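Local coordinates for protein putative oxidoreductase yhhX (Escherichia coli K-12, PDB 3F4L) that probably acts as an NADP+-dependent oxidoreductase of the Gfo/Idh/MocA family, possibly a scyllo-inositol dehydrogenase, at residues Val2-Phe7 / Ser28-His33; Ala6-Gly11 / Lys67-Cys72; Val149-Asp154 / Pro234-His239; Thr209-Leu214 / Ile222-His227. All blocks are in the same frame, centred on the assembly; numbering follows the deposited sequence.

Overall arrangement
Two pairs of contacts, the members of each touching, represent the two domains of the subunit. Contacts 1 and 2 lie in the parallel Rossmann sheet, centres about 10 Å apart, and share Ala6 and Phe7: strand 3-8 is flanked by 29-35 in contact 1 and by 66-71 in contact 2. Contacts 3 and 4 lie in the mixed sheet of the C-terminal domain, centres again about 10 Å apart, joined where strand 146-152 meets 219-225; both also touch the second subunit. No contact of one pair touches the other: the nearest atoms of contacts 2 and 3 are about 18 Å apart. The glycine-bearing turn of contact 2 is, as in relatives, probably part of the dinucleotide site.

Contact 1: Val2-Phe7 / Ser28-His33; sequences VINCAF and SWHVAH
Ile3 and Trp29 lie side by side, pointing the same way. Trp29 CG is anti to the carbonyl carbon, and chi2 of 80° turns one face of the indole onto the isoleucine. Ile3 CB sits over the six-membered ring near its rim, 4.0 Å from the centroid, in a CH-pi contact. The branch CG2 presses closer, 3.5 Å from Trp29 CZ3. Next along this face, Cys5 holds SG between backbone N and carbonyl carbon (chi1 59°), where it meets Val31 CG2 at 3.9 Å and approaches the Trp29 ring only obliquely. Phe7 crosses Val31 at about a right angle, with Val31 CG1 at the ring edge, 4.0 Å from Phe7 CD1. Broad aromatic rings and branched or small apolar groups between them suit this buried face, which helix 300-311 partly covers. On the other face the more polar Asn4 and His30 run alongside, amide and ring planes 49° apart, with Asn4 ND2 3.5 Å from His30 CB. A beta bulge shifts the register after Cys5: Cys5 O takes Ala32 N at 2.9 Å, Phe7 N bonds to His33 O, and His33 N is buried without a partner. The pair belongs to the right-handed beta-alpha-beta unit 3-8, 12-22, 29-35 that opens a Rossmann fold.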
loop_
_atom_site.group_PDB
_atom_site.type_symbol
_atom_site.label_atom_id
_atom_site.label_comp_id
_atom_site.label_asym_id
_atom_site.label_seq_id
_atom_site.Cartn_x
_atom_site.Cartn_y
_atom_site.Cartn_z
ATOM N N VAL A 2 -5.388 0.719 -46.614
ATOM C CA VAL A 2 -6.575 0.612 -45.711
ATOM C C VAL A 2 -6.965 -0.839 -45.443
ATOM O O VAL A 2 -7.184 -1.611 -46.371
ATOM C CB VAL A 2 -7.804 1.334 -46.313
ATOM C CG1 VAL A 2 -8.077 0.812 -47.719
ATOM C CG2 VAL A 2 -9.033 1.112 -45.434
ATOM N N ILE A 3 -7.051 -1.202 -44.168
ATOM C CA ILE A 3 -7.445 -2.554 -43.778
ATOM C C ILE A 3 -8.924 -2.534 -43.420
ATOM O O ILE A 3 -9.367 -1.637 -42.710
ATOM C CB ILE A 3 -6.702 -3.040 -42.510
ATOM C CG1 ILE A 3 -5.192 -2.972 -42.721
ATOM C CG2 ILE A 3 -7.145 -4.458 -42.166
ATOM C CD1 ILE A 3 -4.388 -3.464 -41.529
ATOM N N ASN A 4 -9.679 -3.515 -43.910
ATOM C CA ASN A 4 -11.102 -3.618 -43.596
ATOM C C ASN A 4 -11.253 -4.454 -42.331
ATOM O O ASN A 4 -10.603 -5.497 -42.173
ATOM C CB ASN A 4 -11.881 -4.294 -44.727
ATOM C CG ASN A 4 -12.132 -3.368 -45.900
ATOM O OD1 ASN A 4 -13.010 -3.626 -46.744
ATOM N ND2 ASN A 4 -11.365 -2.288 -45.969
ATOM N N CYS A 5 -12.105 -3.994 -41.425
ATOM C CA CYS A 5 -12.332 -4.724 -40.193
ATOM C C CYS A 5 -13.826 -4.886 -39.973
ATOM O O CYS A 5 -14.641 -4.338 -40.728
ATOM C CB CYS A 5 -11.687 -3.986 -39.016
ATOM S SG CYS A 5 -12.293 -2.291 -38.734
ATOM N N ALA A 6 -14.185 -5.648 -38.948
ATOM C CA ALA A 6 -15.582 -5.870 -38.625
ATOM C C ALA A 6 -15.747 -6.096 -37.129
ATOM O O ALA A 6 -14.869 -6.642 -36.472
ATOM C CB ALA A 6 -16.118 -7.064 -39.402
ATOM N N PHE A 7 -16.880 -5.671 -36.588
ATOM C CA PHE A 7 -17.118 -5.857 -35.172
ATOM C C PHE A 7 -18.202 -6.865 -34.883
ATOM O O PHE A 7 -19.230 -6.901 -35.560
ATOM C CB PHE A 7 -17.515 -4.537 -34.504
ATOM C CG PHE A 7 -16.408 -3.552 -34.421
ATOM C CD1 PHE A 7 -16.049 -2.793 -35.530
ATOM C CD2 PHE A 7 -15.690 -3.403 -33.237
ATOM C CE1 PHE A 7 -14.981 -1.896 -35.457
ATOM C CE2 PHE A 7 -14.626 -2.514 -33.151
ATOM C CZ PHE A 7 -14.269 -1.760 -34.258
ATOM N N SER A 28 -6.398 4.465 -42.678
ATOM C CA SER A 28 -5.760 3.222 -42.247
ATOM C C SER A 28 -6.744 2.058 -42.157
ATOM O O SER A 28 -6.417 0.922 -42.513
ATOM C CB SER A 28 -5.119 3.412 -40.868
ATOM O OG SER A 28 -4.269 4.541 -40.853
ATOM N N TRP A 29 -7.951 2.347 -41.675
ATOM C CA TRP A 29 -8.970 1.322 -41.515
ATOM C C TRP A 29 -10.340 1.710 -42.051
ATOM O O TRP A 29 -10.696 2.887 -42.087
ATOM C CB TRP A 29 -9.147 0.980 -40.038
ATOM C CG TRP A 29 -7.928 0.484 -39.362
ATOM C CD1 TRP A 29 -6.887 1.227 -38.885
ATOM C CD2 TRP A 29 -7.625 -0.877 -39.070
ATOM N NE1 TRP A 29 -5.947 0.403 -38.304
ATOM C CE2 TRP A 29 -6.377 -0.895 -38.405
ATOM C CE3 TRP A 29 -8.285 -2.092 -39.306
ATOM C CZ2 TRP A 29 -5.776 -2.082 -37.971
ATOM C CZ3 TRP A 29 -7.687 -3.272 -38.876
ATOM C CH2 TRP A 29 -6.443 -3.256 -38.215
ATOM N N HIS A 30 -11.104 0.695 -42.440
ATOM C CA HIS A 30 -12.463 0.867 -42.937
ATOM C C HIS A 30 -13.337 -0.195 -42.276
ATOM O O HIS A 30 -13.061 -1.393 -42.393
ATOM C CB HIS A 30 -12.535 0.690 -44.458
ATOM C CG HIS A 30 -13.938 0.692 -44.979
ATOM N ND1 HIS A 30 -14.608 -0.463 -45.313
ATOM C CD2 HIS A 30 -14.825 1.702 -45.137
ATOM C CE1 HIS A 30 -15.851 -0.167 -45.651
ATOM N NE2 HIS A 30 -16.008 1.140 -45.551
ATOM N N VAL A 31 -14.373 0.242 -41.565
ATOM C CA VAL A 31 -15.273 -0.693 -40.893
ATOM C C VAL A 31 -16.281 -1.191 -41.912
ATOM O O VAL A 31 -17.223 -0.485 -42.268
ATOM C CB VAL A 31 -16.009 -0.009 -39.711
ATOM C CG1 VAL A 31 -16.958 -1.005 -39.025
ATOM C CG2 VAL A 31 -14.980 0.513 -38.709
ATOM N N ALA A 32 -16.078 -2.416 -42.379
ATOM C CA ALA A 32 -16.945 -2.992 -43.401
ATOM C C ALA A 32 -18.252 -3.564 -42.879
ATOM O O ALA A 32 -19.287 -3.431 -43.527
ATOM C CB ALA A 32 -16.186 -4.063 -44.172
ATOM N N HIS A 33 -18.202 -4.199 -41.712
ATOM C CA HIS A 33 -19.394 -4.803 -41.133
ATOM C C HIS A 33 -19.425 -4.678 -39.625
ATOM O O HIS A 33 -18.395 -4.603 -38.963
ATOM C CB HIS A 33 -19.447 -6.304 -41.409
ATOM C CG HIS A 33 -19.240 -6.680 -42.840
ATOM N ND1 HIS A 33 -20.253 -6.649 -43.773
ATOM C CD2 HIS A 33 -18.138 -7.121 -43.490
ATOM C CE1 HIS A 33 -19.784 -7.057 -44.939
ATOM N NE2 HIS A 33 -18.503 -7.350 -44.793
#

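Contact 2: Ala6-Gly11 / Lys67-Cys72; sequences AFIGFG and KLVVVC
Strands 6-8 and 67-71 run parallel at 27°, their axes 4.6 Å apart, joined by four backbone hydrogen bonds. These are central strands of the Rossmann sheet. Three of the carbonyls receive their N-H nearly along the C=O axis; Ile8 N instead stands above the plane of the Val70 carbonyl, its 2.8 Å bond to Val70 O almost straight at 175°. Val70 lies beside Phe7, its CB 3.5 Å from Phe7 CD2. Its CG2, anti to the carbonyl carbon, comes over a face of the ring, 4.2 Å from the Phe7 centroid, in a CH-pi contact. Cys72 SG approaches the same ring in its plane, at the edge beside CD2. On the opposite side of the sheet, Ile8 crosses Val69 obliquely, with Ile8 CG1 3.5 Å from Val69 CG1; beta-branched Ile8, Val69 and Val71 make up most of this buried layer beneath Tyr81 and Ala85 of helix 78-87. The strand then turns toward Gly11, the N-cap of helix 12-22, where this fold usually binds the dinucleotide. Glycine is required at position 9: with phi at 113°, a CB on Gly9 would press on the preceding carbonyl O and lie just 2.9 Å from Cys72 C.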
loop_
_atom_site.group_PDB
_atom_site.type_symbol
_atom_site.label_atom_id
_atom_site.label_comp_id
_atom_site.label_asym_id
_atom_site.label_seq_id
_atom_site.Cartn_x
_atom_site.Cartn_y
_atom_site.Cartn_z
ATOM N N ALA A 6 -14.185 -5.648 -38.948
ATOM C CA ALA A 6 -15.582 -5.870 -38.625
ATOM C C ALA A 6 -15.747 -6.096 -37.129
ATOM O O ALA A 6 -14.869 -6.642 -36.472
ATOM C CB ALA A 6 -16.118 -7.064 -39.402
ATOM N N PHE A 7 -16.880 -5.671 -36.588
ATOM C CA PHE A 7 -17.118 -5.857 -35.172
ATOM C C PHE A 7 -18.202 -6.865 -34.883
ATOM O O PHE A 7 -19.230 -6.901 -35.560
ATOM C CB PHE A 7 -17.515 -4.537 -34.504
ATOM C CG PHE A 7 -16.408 -3.552 -34.421
ATOM C CD1 PHE A 7 -16.049 -2.793 -35.530
ATOM C CD2 PHE A 7 -15.690 -3.403 -33.237
ATOM C CE1 PHE A 7 -14.981 -1.896 -35.457
ATOM C CE2 PHE A 7 -14.626 -2.514 -33.151
ATOM C CZ PHE A 7 -14.269 -1.760 -34.258
ATOM N N ILE A 8 -17.951 -7.701 -33.881
ATOM C CA ILE A 8 -18.943 -8.661 -33.433
ATOM C C ILE A 8 -19.433 -8.019 -32.144
ATOM O O ILE A 8 -18.733 -8.038 -31.123
ATOM C CB ILE A 8 -18.339 -10.030 -33.083
ATOM C CG1 ILE A 8 -17.553 -10.590 -34.271
ATOM C CG2 ILE A 8 -19.451 -10.983 -32.677
ATOM C CD1 ILE A 8 -18.353 -10.730 -35.516
ATOM N N GLY A 9 -20.620 -7.433 -32.202
ATOM C CA GLY A 9 -21.181 -6.777 -31.043
ATOM C C GLY A 9 -21.257 -5.283 -31.283
ATOM O O GLY A 9 -20.322 -4.674 -31.810
ATOM N N PHE A 10 -22.376 -4.679 -30.909
ATOM C CA PHE A 10 -22.531 -3.247 -31.097
ATOM C C PHE A 10 -23.099 -2.609 -29.836
ATOM O O PHE A 10 -24.133 -1.953 -29.875
ATOM C CB PHE A 10 -23.447 -2.964 -32.293
ATOM C CG PHE A 10 -23.473 -1.517 -32.706
ATOM C CD1 PHE A 10 -22.291 -0.824 -32.920
ATOM C CD2 PHE A 10 -24.681 -0.858 -32.913
ATOM C CE1 PHE A 10 -22.303 0.506 -33.338
ATOM C CE2 PHE A 10 -24.706 0.472 -33.333
ATOM C CZ PHE A 10 -23.508 1.152 -33.545
ATOM N N GLY A 11 -22.425 -2.825 -28.715
ATOM C CA GLY A 11 -22.880 -2.258 -27.460
ATOM C C GLY A 11 -22.127 -0.978 -27.143
ATOM O O GLY A 11 -21.558 -0.336 -28.036
ATOM N N LYS A 67 -9.897 -8.291 -42.662
ATOM C CA LYS A 67 -8.653 -8.835 -42.118
ATOM C C LYS A 67 -8.646 -8.893 -40.598
ATOM O O LYS A 67 -7.887 -9.659 -40.003
ATOM C CB LYS A 67 -7.460 -7.994 -42.592
ATOM C CG LYS A 67 -7.288 -7.951 -44.104
ATOM C CD LYS A 67 -6.720 -9.253 -44.661
ATOM C CE LYS A 67 -5.205 -9.320 -44.468
ATOM N NZ LYS A 67 -4.561 -10.411 -45.274
ATOM N N LEU A 68 -9.477 -8.073 -39.964
ATOM C CA LEU A 68 -9.537 -8.065 -38.506
ATOM C C LEU A 68 -10.971 -8.083 -37.997
ATOM O O LEU A 68 -11.817 -7.314 -38.453
ATOM C CB LEU A 68 -8.819 -6.828 -37.937
ATOM C CG LEU A 68 -8.920 -6.718 -36.402
ATOM C CD1 LEU A 68 -7.993 -7.743 -35.734
ATOM C CD2 LEU A 68 -8.580 -5.292 -35.956
ATOM N N VAL A 69 -11.237 -8.980 -37.058
ATOM C CA VAL A 69 -12.556 -9.092 -36.449
ATOM C C VAL A 69 -12.394 -8.688 -34.984
ATOM O O VAL A 69 -11.505 -9.181 -34.300
ATOM C CB VAL A 69 -13.091 -10.539 -36.545
ATOM C CG1 VAL A 69 -14.370 -10.675 -35.750
ATOM C CG2 VAL A 69 -13.338 -10.893 -38.023
ATOM N N VAL A 70 -13.235 -7.773 -34.514
ATOM C CA VAL A 70 -13.153 -7.310 -33.125
ATOM C C VAL A 70 -14.352 -7.839 -32.336
ATOM O O VAL A 70 -15.478 -7.447 -32.587
ATOM C CB VAL A 70 -13.126 -5.776 -33.080
ATOM C CG1 VAL A 70 -12.867 -5.277 -31.654
ATOM C CG2 VAL A 70 -12.058 -5.265 -34.028
ATOM N N VAL A 71 -14.098 -8.733 -31.385
ATOM C CA VAL A 71 -15.156 -9.338 -30.584
ATOM C C VAL A 71 -15.466 -8.509 -29.340
ATOM O O VAL A 71 -14.642 -8.409 -28.429
ATOM C CB VAL A 71 -14.754 -10.752 -30.164
ATOM C CG1 VAL A 71 -15.901 -11.421 -29.439
ATOM C CG2 VAL A 71 -14.338 -11.553 -31.395
ATOM N N CYS A 72 -16.657 -7.917 -29.321
ATOM C CA CYS A 72 -17.101 -7.061 -28.221
ATOM C C CYS A 72 -18.433 -7.505 -27.643
ATOM O O CYS A 72 -19.173 -6.685 -27.114
ATOM C CB CYS A 72 -17.274 -5.626 -28.709
ATOM S SG CYS A 72 -15.888 -4.982 -29.616
#

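Contact 3: Val149-Asp154 / Pro234-His239; sequences VESHFD and PKFIVH
The Phe236 ring has the ammonium of its neighbour Lys235 over one face, with NZ 3.5 Å above the ring plane and offset toward the rim. Ser151 OG approaches the same ring obliquely, 3.6 Å from Phe236 CE2, a small residue leaving room for the aromatic side chain. The ring of Phe153 meets Lys235 CE obliquely, and the His152 ring stacks on Tyr233 of its own chain. Lys235 first leaves the strand pair, then bends at chi2 (71°) and chi4 (66°) to bring its tip back. There NZ donates to His152 O at 2.8 Å, from above the carbonyl plane, and to a water at 2.6 Å, which bonds weakly to Ser151 OG. The same residue's backbone is used as well, since His152 N donates to Lys235 O at 3.1 Å. A methionine at Lys235 would remove the ammonium, and would probably leave His152 O and the water poorly held. Farther along, Glu150 and Ile237 form an antiparallel hydrogen-bonded pair. Lys235 and Phe236 form a classic beta bulge toward strand 243-247. In the mixed sheet of the C-terminal alpha/beta domain of this Gfo/Idh/MocA family member, strand 146-152 is bordered on its other edge by 219-225; helices 129-140 and 171-187 cover the face of Val149 and Phe236, while Tyr233 of the second subunit packs on Glu150 and Ile237.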
loop_
_atom_site.group_PDB
_atom_site.type_symbol
_atom_site.label_atom_id
_atom_site.label_comp_id
_atom_site.label_asym_id
_atom_site.label_seq_id
_atom_site.Cartn_x
_atom_site.Cartn_y
_atom_site.Cartn_z
ATOM N N VAL A 149 6.393 0.040 -7.032
ATOM C CA VAL A 149 5.444 0.661 -7.943
ATOM C C VAL A 149 4.084 0.447 -7.293
ATOM O O VAL A 149 3.801 -0.629 -6.758
ATOM C CB VAL A 149 5.485 -0.012 -9.349
ATOM C CG1 VAL A 149 4.376 0.556 -10.259
ATOM C CG2 VAL A 149 6.837 0.232 -9.999
ATOM N N GLU A 150 3.251 1.481 -7.304
ATOM C CA GLU A 150 1.934 1.374 -6.709
ATOM C C GLU A 150 0.929 1.989 -7.676
ATOM O O GLU A 150 1.084 3.134 -8.096
ATOM C CB GLU A 150 1.909 2.108 -5.368
ATOM C CG GLU A 150 0.729 1.763 -4.463
ATOM C CD GLU A 150 0.858 2.395 -3.075
ATOM O OE1 GLU A 150 1.937 2.275 -2.452
ATOM O OE2 GLU A 150 -0.122 3.007 -2.600
ATOM N N SER A 151 -0.085 1.210 -8.036
ATOM C CA SER A 151 -1.128 1.652 -8.953
ATOM C C SER A 151 -2.499 1.616 -8.276
ATOM O O SER A 151 -2.867 0.617 -7.651
ATOM C CB SER A 151 -1.142 0.751 -10.187
ATOM O OG SER A 151 -2.243 1.049 -11.020
ATOM N N HIS A 152 -3.253 2.704 -8.408
ATOM C CA HIS A 152 -4.580 2.798 -7.816
ATOM C C HIS A 152 -5.633 3.075 -8.883
ATOM O O HIS A 152 -5.404 3.835 -9.818
ATOM C CB HIS A 152 -4.649 3.927 -6.775
ATOM C CG HIS A 152 -4.088 3.568 -5.432
ATOM N ND1 HIS A 152 -2.745 3.648 -5.132
ATOM C CD2 HIS A 152 -4.700 3.144 -4.300
ATOM C CE1 HIS A 152 -2.553 3.291 -3.873
ATOM N NE2 HIS A 152 -3.725 2.979 -3.346
ATOM N N PHE A 153 -6.781 2.435 -8.744
ATOM C CA PHE A 153 -7.899 2.655 -9.650
ATOM C C PHE A 153 -9.068 2.560 -8.682
ATOM O O PHE A 153 -9.632 1.494 -8.489
ATOM C CB PHE A 153 -7.973 1.557 -10.716
ATOM C CG PHE A 153 -8.770 1.953 -11.929
ATOM C CD1 PHE A 153 -10.149 2.098 -11.851
ATOM C CD2 PHE A 153 -8.133 2.225 -13.139
ATOM C CE1 PHE A 153 -10.887 2.514 -12.959
ATOM C CE2 PHE A 153 -8.858 2.640 -14.255
ATOM C CZ PHE A 153 -10.242 2.786 -14.162
ATOM N N ASP A 154 -9.408 3.685 -8.062
ATOM C CA ASP A 154 -10.468 3.707 -7.062
ATOM C C ASP A 154 -11.675 4.583 -7.390
ATOM O O ASP A 154 -11.663 5.354 -8.344
ATOM C CB ASP A 154 -9.894 4.180 -5.727
ATOM C CG ASP A 154 -8.639 3.431 -5.326
ATOM O OD1 ASP A 154 -8.653 2.184 -5.336
ATOM O OD2 ASP A 154 -7.641 4.097 -4.987
ATOM N N PRO A 234 -2.559 8.815 -5.076
ATOM C CA PRO A 234 -1.996 9.261 -6.352
ATOM C C PRO A 234 -2.365 8.108 -7.301
ATOM O O PRO A 234 -2.594 6.985 -6.828
ATOM C CB PRO A 234 -0.498 9.291 -6.071
ATOM C CG PRO A 234 -0.438 9.676 -4.628
ATOM C CD PRO A 234 -1.554 8.870 -3.996
ATOM N N LYS A 235 -2.430 8.367 -8.608
ATOM C CA LYS A 235 -2.749 7.319 -9.582
ATOM C C LYS A 235 -1.580 6.315 -9.664
ATOM O O LYS A 235 -1.787 5.104 -9.765
ATOM C CB LYS A 235 -2.999 7.936 -10.963
ATOM C CG LYS A 235 -3.284 6.905 -12.054
ATOM C CD LYS A 235 -4.654 6.252 -11.878
ATOM C CE LYS A 235 -4.764 4.953 -12.688
ATOM N NZ LYS A 235 -3.818 3.922 -12.156
ATOM N N PHE A 236 -0.356 6.835 -9.642
ATOM C CA PHE A 236 0.841 5.989 -9.667
ATOM C C PHE A 236 1.894 6.542 -8.726
ATOM O O PHE A 236 2.040 7.765 -8.570
ATOM C CB PHE A 236 1.491 5.917 -11.058
ATOM C CG PHE A 236 0.732 5.093 -12.056
ATOM C CD1 PHE A 236 -0.081 5.707 -13.009
ATOM C CD2 PHE A 236 0.827 3.706 -12.044
ATOM C CE1 PHE A 236 -0.795 4.946 -13.936
ATOM C CE2 PHE A 236 0.120 2.935 -12.967
ATOM C CZ PHE A 236 -0.691 3.554 -13.913
ATOM N N ILE A 237 2.638 5.626 -8.118
ATOM C CA ILE A 237 3.732 5.975 -7.223
ATOM C C ILE A 237 4.855 5.037 -7.640
ATOM O O ILE A 237 4.622 3.845 -7.822
ATOM C CB ILE A 237 3.407 5.683 -5.745
ATOM C CG1 ILE A 237 2.258 6.565 -5.263
ATOM C CG2 ILE A 237 4.649 5.944 -4.886
ATOM C CD1 ILE A 237 1.887 6.312 -3.820
ATOM N N VAL A 238 6.058 5.570 -7.822
ATOM C CA VAL A 238 7.209 4.745 -8.193
ATOM C C VAL A 238 8.383 5.199 -7.333
ATOM O O VAL A 238 8.683 6.393 -7.271
ATOM C CB VAL A 238 7.617 4.928 -9.673
ATOM C CG1 VAL A 238 8.824 4.035 -9.989
ATOM C CG2 VAL A 238 6.459 4.591 -10.590
ATOM N N HIS A 239 9.029 4.256 -6.662
ATOM C CA HIS A 239 10.175 4.577 -5.819
ATOM C C HIS A 239 11.365 3.773 -6.304
ATOM O O HIS A 239 11.258 2.565 -6.506
ATOM C CB HIS A 239 9.889 4.240 -4.339
ATOM C CG HIS A 239 8.898 5.159 -3.694
ATOM N ND1 HIS A 239 9.090 6.521 -3.613
ATOM C CD2 HIS A 239 7.691 4.918 -3.129
ATOM C CE1 HIS A 239 8.045 7.080 -3.032
ATOM N NE2 HIS A 239 7.180 6.128 -2.728
HETATM O O HOH W 1 -4.094 1.962 -13.816
#

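Contact 4: Thr209-Leu214 / Ile222-His227; sequences TFEAQL and IVKTSH
Four backbone hydrogen bonds join the two arms of this antiparallel hairpin, two at the Phe210-Thr225 pair and two at Ala212-Val223; the shortest runs from Ala212 N to Val223 O at 2.7 Å. Apolar contact gathers on the face of Phe210, which helix 171-187 covers. Phe210 CG takes the crowded position between backbone N and carbonyl carbon (chi1 73°), folding the ring back over the strand pair, so that Thr225 N lies 4.1 Å above the centre of the ring plane. Thr225 CG2 is crowded against the ring, only 3.1 Å from Phe210 CZ, a strained approach, and Val223 CG1 meets the ring edge in its plane, 3.9 Å from CE2. Thr225 OG1 is buried here without a polar partner. The charged contact is on the opposite face: Glu211 stretches out alongside Lys224, whose NZ makes a salt bridge to Glu211 OE1, 2.9 Å away and from above the carboxylate plane. Both have further salt bridges in the second subunit, Glu211 with Lys220 and Lys224 with Glu148. An alanine at Glu211 would take this anion from both lysines and is likely to weaken the subunit interface. The chemistry divides by face: a mostly apolar side against the domain's own helix, and buried paired charges binding the dimer.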
loop_
_atom_site.group_PDB
_atom_site.type_symbol
_atom_site.label_atom_id
_atom_site.label_comp_id
_atom_site.label_asym_id
_atom_site.label_seq_id
_atom_site.Cartn_x
_atom_site.Cartn_y
_atom_site.Cartn_z
ATOM N N THR A 209 -13.219 -4.869 -3.854
ATOM C CA THR A 209 -12.000 -4.336 -3.269
ATOM C C THR A 209 -10.880 -5.353 -3.444
ATOM O O THR A 209 -11.076 -6.538 -3.179
ATOM C CB THR A 209 -12.199 -4.114 -1.762
ATOM O OG1 THR A 209 -13.410 -3.380 -1.552
ATOM C CG2 THR A 209 -11.016 -3.359 -1.160
ATOM N N PHE A 210 -9.717 -4.900 -3.897
ATOM C CA PHE A 210 -8.602 -5.811 -4.057
ATOM C C PHE A 210 -7.260 -5.118 -4.076
ATOM O O PHE A 210 -7.158 -3.927 -4.366
ATOM C CB PHE A 210 -8.750 -6.652 -5.337
ATOM C CG PHE A 210 -8.511 -5.890 -6.614
ATOM C CD1 PHE A 210 -9.575 -5.396 -7.359
ATOM C CD2 PHE A 210 -7.219 -5.673 -7.077
ATOM C CE1 PHE A 210 -9.356 -4.700 -8.543
ATOM C CE2 PHE A 210 -6.989 -4.973 -8.262
ATOM C CZ PHE A 210 -8.054 -4.487 -8.996
ATOM N N GLU A 211 -6.235 -5.886 -3.738
ATOM C CA GLU A 211 -4.863 -5.415 -3.772
ATOM C C GLU A 211 -4.027 -6.627 -4.141
ATOM O O GLU A 211 -4.022 -7.631 -3.429
ATOM C CB GLU A 211 -4.395 -4.876 -2.419
ATOM C CG GLU A 211 -2.956 -4.350 -2.490
ATOM C CD GLU A 211 -2.439 -3.798 -1.174
ATOM O OE1 GLU A 211 -3.228 -3.174 -0.427
ATOM O OE2 GLU A 211 -1.228 -3.969 -0.897
ATOM N N ALA A 212 -3.354 -6.546 -5.279
ATOM C CA ALA A 212 -2.501 -7.627 -5.728
ATOM C C ALA A 212 -1.083 -7.094 -5.683
ATOM O O ALA A 212 -0.818 -5.973 -6.110
ATOM C CB ALA A 212 -2.865 -8.046 -7.146
ATOM N N GLN A 213 -0.180 -7.896 -5.138
ATOM C CA GLN A 213 1.218 -7.514 -5.032
ATOM C C GLN A 213 2.032 -8.491 -5.854
ATOM O O GLN A 213 2.053 -9.691 -5.572
ATOM C CB GLN A 213 1.663 -7.545 -3.572
ATOM C CG GLN A 213 0.844 -6.609 -2.692
ATOM C CD GLN A 213 1.401 -6.457 -1.290
ATOM O OE1 GLN A 213 0.922 -5.628 -0.516
ATOM N NE2 GLN A 213 2.411 -7.253 -0.954
ATOM N N LEU A 214 2.681 -7.974 -6.889
ATOM C CA LEU A 214 3.492 -8.800 -7.771
ATOM C C LEU A 214 4.959 -8.588 -7.447
ATOM O O LEU A 214 5.451 -7.460 -7.479
ATOM C CB LEU A 214 3.217 -8.438 -9.233
ATOM C CG LEU A 214 1.844 -8.827 -9.804
ATOM C CD1 LEU A 214 0.730 -8.118 -9.046
ATOM C CD2 LEU A 214 1.791 -8.460 -11.286
ATOM N N ILE A 222 2.449 -2.977 -6.692
ATOM C CA ILE A 222 1.140 -3.063 -6.064
ATOM C C ILE A 222 0.022 -2.523 -6.958
ATOM O O ILE A 222 0.123 -1.428 -7.509
ATOM C CB ILE A 222 1.156 -2.281 -4.738
ATOM C CG1 ILE A 222 2.098 -2.985 -3.750
ATOM C CG2 ILE A 222 -0.248 -2.165 -4.173
ATOM C CD1 ILE A 222 2.304 -2.231 -2.440
ATOM N N VAL A 223 -1.036 -3.308 -7.113
ATOM C CA VAL A 223 -2.183 -2.888 -7.907
ATOM C C VAL A 223 -3.394 -3.013 -6.996
ATOM O O VAL A 223 -3.644 -4.079 -6.433
ATOM C CB VAL A 223 -2.404 -3.794 -9.124
ATOM C CG1 VAL A 223 -3.692 -3.429 -9.785
ATOM C CG2 VAL A 223 -1.239 -3.663 -10.105
ATOM N N LYS A 224 -4.153 -1.938 -6.840
ATOM C CA LYS A 224 -5.303 -2.020 -5.967
ATOM C C LYS A 224 -6.435 -1.081 -6.325
ATOM O O LYS A 224 -6.229 -0.030 -6.936
ATOM C CB LYS A 224 -4.870 -1.789 -4.517
ATOM C CG LYS A 224 -4.140 -0.481 -4.288
ATOM C CD LYS A 224 -3.492 -0.426 -2.908
ATOM C CE LYS A 224 -4.526 -0.393 -1.793
ATOM N NZ LYS A 224 -3.878 -0.366 -0.450
ATOM N N THR A 225 -7.642 -1.497 -5.960
ATOM C CA THR A 225 -8.832 -0.695 -6.200
ATOM C C THR A 225 -9.820 -0.914 -5.070
ATOM O O THR A 225 -9.846 -1.963 -4.430
ATOM C CB THR A 225 -9.564 -1.038 -7.527
ATOM O OG1 THR A 225 -10.545 -2.052 -7.290
ATOM C CG2 THR A 225 -8.598 -1.483 -8.588
ATOM N N SER A 226 -10.640 0.097 -4.838
ATOM C CA SER A 226 -11.654 0.036 -3.803
ATOM C C SER A 226 -12.735 0.996 -4.244
ATOM O O SER A 226 -12.448 1.962 -4.950
ATOM C CB SER A 226 -11.075 0.492 -2.462
ATOM O OG SER A 226 -12.093 0.626 -1.487
ATOM N N HIS A 227 -13.979 0.717 -3.863
ATOM C CA HIS A 227 -15.078 1.614 -4.206
ATOM C C HIS A 227 -15.379 2.487 -2.994
ATOM O O HIS A 227 -16.429 3.126 -2.927
ATOM C CB HIS A 227 -16.338 0.822 -4.590
ATOM C CG HIS A 227 -16.237 0.129 -5.915
ATOM N ND1 HIS A 227 -15.384 -0.932 -6.139
ATOM C CD2 HIS A 227 -16.875 0.353 -7.087
ATOM C CE1 HIS A 227 -15.503 -1.331 -7.393
ATOM N NE2 HIS A 227 -16.402 -0.568 -7.990
HETATM O O HOH W 2 -14.750 -1.184 -1.969
#